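Local atomic coordinates of catalase (PDB entry 1M7S), a protein that decomposes hydrogen peroxide into water and oxygen with the help of a heme cofactor, protecting the cell from the toxic effects of peroxide. Residues S65-I68 / S69-S72; V76-S79 / G80-T83. All coordinates share one frame; numbering follows the deposited sequence.

Contact 1: S65-I68 / S69-S72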
# COMPACT_ATOMS: atom_id res chain seq x y z
N SER A 65 -20.27 -22.25 31.40
CA SER A 65 -20.82 -22.89 32.59
C SER A 65 -22.17 -23.55 32.43
O SER A 65 -22.78 -23.80 33.49
CB SER A 65 -20.94 -21.85 33.71
OG SER A 65 -21.80 -20.78 33.35
N ALA A 66 -22.69 -23.74 31.23
CA ALA A 66 -24.02 -24.34 31.13
C ALA A 66 -24.03 -25.38 30.03
O ALA A 66 -23.11 -25.44 29.22
CB ALA A 66 -25.05 -23.24 30.84
N ASP A 67 -25.12 -26.14 30.01
CA ASP A 67 -25.31 -27.13 28.95
C ASP A 67 -26.15 -26.47 27.86
O ASP A 67 -27.39 -26.33 28.05
CB ASP A 67 -26.05 -28.38 29.43
CG ASP A 67 -26.25 -29.38 28.31
OD1 ASP A 67 -26.92 -30.43 28.57
OD2 ASP A 67 -25.79 -29.20 27.16
N ILE A 68 -25.54 -26.04 26.78
CA ILE A 68 -26.32 -25.48 25.67
C ILE A 68 -26.00 -26.25 24.40
O ILE A 68 -26.17 -25.81 23.26
CB ILE A 68 -26.26 -23.96 25.47
CG1 ILE A 68 -24.83 -23.47 25.27
CG2 ILE A 68 -26.95 -23.19 26.61
CD1 ILE A 68 -24.79 -22.05 24.73
N SER A 69 -25.76 -27.57 24.52
CA SER A 69 -25.51 -28.45 23.37
C SER A 69 -26.70 -28.52 22.43
O SER A 69 -26.65 -28.69 21.20
CB SER A 69 -25.10 -29.85 23.87
OG SER A 69 -26.21 -30.36 24.59
N ASP A 70 -27.89 -28.32 22.96
CA ASP A 70 -29.19 -28.21 22.33
C ASP A 70 -29.29 -27.00 21.40
O ASP A 70 -29.99 -26.98 20.38
CB ASP A 70 -30.20 -28.11 23.50
CG ASP A 70 -29.59 -27.48 24.75
OD1 ASP A 70 -28.88 -28.13 25.60
OD2 ASP A 70 -29.76 -26.25 24.95
N LEU A 71 -28.54 -25.93 21.70
CA LEU A 71 -28.49 -24.74 20.89
C LEU A 71 -27.28 -24.73 19.95
O LEU A 71 -27.43 -24.35 18.77
CB LEU A 71 -28.36 -23.49 21.79
CG LEU A 71 -29.40 -23.33 22.92
CD1 LEU A 71 -29.30 -21.91 23.49
CD2 LEU A 71 -30.82 -23.65 22.48
N SER A 72 -26.10 -25.10 20.44
CA SER A 72 -24.90 -24.99 19.59
C SER A 72 -23.93 -26.13 19.82
O SER A 72 -23.72 -26.54 20.94
CB SER A 72 -24.22 -23.63 19.88
OG SER A 72 -23.08 -23.44 19.04

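Contact 2: V76-S79 / G80-T83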
# COMPACT_ATOMS: atom_id res chain seq x y z
N VAL A 76 -16.58 -23.64 22.38
CA VAL A 76 -16.48 -22.52 23.31
C VAL A 76 -17.59 -22.49 24.34
O VAL A 76 -17.42 -21.96 25.44
CB VAL A 76 -16.41 -21.17 22.50
CG1 VAL A 76 -17.73 -20.92 21.77
CG2 VAL A 76 -16.06 -20.02 23.41
N PHE A 77 -18.77 -23.08 24.09
CA PHE A 77 -19.87 -23.11 25.00
C PHE A 77 -19.94 -24.41 25.85
O PHE A 77 -20.83 -24.48 26.68
CB PHE A 77 -21.18 -23.01 24.21
CG PHE A 77 -21.32 -21.79 23.33
CD1 PHE A 77 -21.59 -21.94 21.98
CD2 PHE A 77 -21.16 -20.53 23.87
CE1 PHE A 77 -21.75 -20.81 21.18
CE2 PHE A 77 -21.30 -19.41 23.08
CZ PHE A 77 -21.60 -19.54 21.72
N LYS A 78 -19.01 -25.33 25.65
CA LYS A 78 -19.05 -26.57 26.47
C LYS A 78 -18.73 -26.28 27.91
O LYS A 78 -17.70 -25.67 28.24
CB LYS A 78 -18.03 -27.51 25.83
CG LYS A 78 -17.54 -28.68 26.64
CD LYS A 78 -16.56 -29.47 25.76
CE LYS A 78 -15.37 -29.91 26.58
NZ LYS A 78 -14.81 -28.82 27.44
N SER A 79 -19.56 -26.68 28.86
CA SER A 79 -19.40 -26.43 30.27
C SER A 79 -18.01 -26.77 30.79
O SER A 79 -17.49 -27.83 30.48
CB SER A 79 -20.45 -27.22 31.07
OG SER A 79 -20.52 -26.65 32.34
N GLY A 80 -17.40 -25.77 31.44
CA GLY A 80 -16.04 -25.83 31.97
C GLY A 80 -14.96 -25.55 30.92
O GLY A 80 -13.75 -25.52 31.23
N GLU A 81 -15.35 -25.32 29.65
CA GLU A 81 -14.32 -25.04 28.66
C GLU A 81 -13.75 -23.64 28.95
O GLU A 81 -14.55 -22.71 29.04
CB GLU A 81 -14.87 -25.07 27.23
CG GLU A 81 -13.83 -24.68 26.19
CD GLU A 81 -12.97 -25.83 25.73
OE1 GLU A 81 -13.25 -26.98 26.17
OE2 GLU A 81 -12.03 -25.66 24.91
N LYS A 82 -12.43 -23.54 28.96
CA LYS A 82 -11.80 -22.22 29.21
C LYS A 82 -11.14 -21.79 27.93
O LYS A 82 -10.36 -22.53 27.32
CB LYS A 82 -10.79 -22.35 30.35
CG LYS A 82 -10.41 -21.09 31.07
CD LYS A 82 -9.62 -21.40 32.34
CE LYS A 82 -10.32 -22.39 33.27
NZ LYS A 82 -11.64 -21.89 33.79
N THR A 83 -11.48 -20.54 27.50
CA THR A 83 -10.98 -20.03 26.24
C THR A 83 -10.31 -18.66 26.46
O THR A 83 -10.95 -17.82 27.06
CB THR A 83 -12.21 -19.83 25.31
OG1 THR A 83 -12.74 -21.13 24.96
CG2 THR A 83 -11.80 -19.14 24.03
O HOH W 1 -14.93 -21.34 26.56

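Contact 1: S65-I68 / S69-S72
Asp-67 reaches forward along the chain and takes two bonds from Ser-69 on a single oxygen, OD2. The hydroxyl OG of Ser-69 donates to the syn lone pair of Asp-67 OD2 at 2.9 Å. The backbone N of Ser-69 reaches Asp-67 OD2 at 3.1 Å, on the anti side and 28° out of the carboxylate plane. Two torsions set this up: the carboxylate of Asp-67 trails away from its own N (chi1 179°), and the hydroxyl of Ser-69 is tucked between N and carbonyl carbon, facing back at the acid. Asp-70 brings a second carboxylate close, with Asp-70 OD1 3.6 Å from Asp-67 OD2 and the two planes 62° apart; the approach would tend to raise the proton affinity of the pair, an effect the two bonds to Asp-67 OD2 probably offset.

One step further in, the carbonyl O of Ile-68 is gripped twice. Ser-72 N donates to Ile-68 O at 2.9 Å, almost in line with the C=O bond. Leu-71 N donates to Ile-68 O at 2.8 Å from above the carbonyl plane. On the apolar side, Leu-71 packs against Ile-68, with Leu-71 CG 4.1 Å from Ile-68 CB. Ile-68 itself rests on Lys-285 and Ile-287 of strand 284-295, and the OG of Ser-72 is hydrogen-bonded to the carbonyl O of Gly-316 and to the N of Ala-74. Asp-67 and Ser-69 lead into a single helical turn closed by Ser-72, within the loop joining strands 55-64 and 82-90 of the catalase beta-barrel.

Contact 2: V76-S79 / G80-T83
Extended first torsions place CG opposite the backbone N in Lys-78 (chi1 162°) and Glu-81 (chi1 176°), and later bends, at chi3 and chi4 of the lysine and at chi2 of the glutamate, bring their charged ends together. Lys-78 NZ meets Glu-81 OE1 at 2.7 Å, nearly in line with its C-O bond, in a salt bridge spanning the turn. The backbone joins the same two residues with the roles exchanged: Glu-81 N donates to Lys-78 O at 2.8 Å. This is a type II beta turn, with Gly-80 at its third position taking the positive phi of that turn type. It reverses the chain into strand 82-90, which pairs antiparallel with strand 55-64 in the catalase barrel; Gly-80 and Glu-81 already bond to the backbone of Ala-64.

On the other flank, a water ties the 3-10 end to the new strand. This water donates to Val-76 O at 2.8 Å and to Glu-81 O at 2.9 Å. The same water accepts from Thr-83 OG1 at 2.7 Å, which fixes the direction of the threonine hydroxyl. Beside that hydroxyl lies Val-76 CG2, 3.8 Å from Thr-83 OG1, and both side chains also pack on Phe-112 and Thr-114 of strand 107-114.

How the contacts relate
Contact 1 closes before contact 2 opens, and both belong to the connection between strands 55-64 and 82-90, neighbours in the antiparallel barrel sheet. Their centres are about 10 Å apart. Phe-77 does much of the joining: Phe-77 CG lies 3.7 Å from Ile-68 CD1, and Phe-77 CD1 lies 3.6 Å from Ser-72 OG. Where the two ends of the connection meet, Ser-79 CB lies 3.7 Å from Ala-66 O. Contact 1 faces strand 284-295 on one side of strand 55-64, whereas contact 2 delivers the chain to strand 82-90 on the other. Together they pack the connection against the barrel, away from the catalytic site.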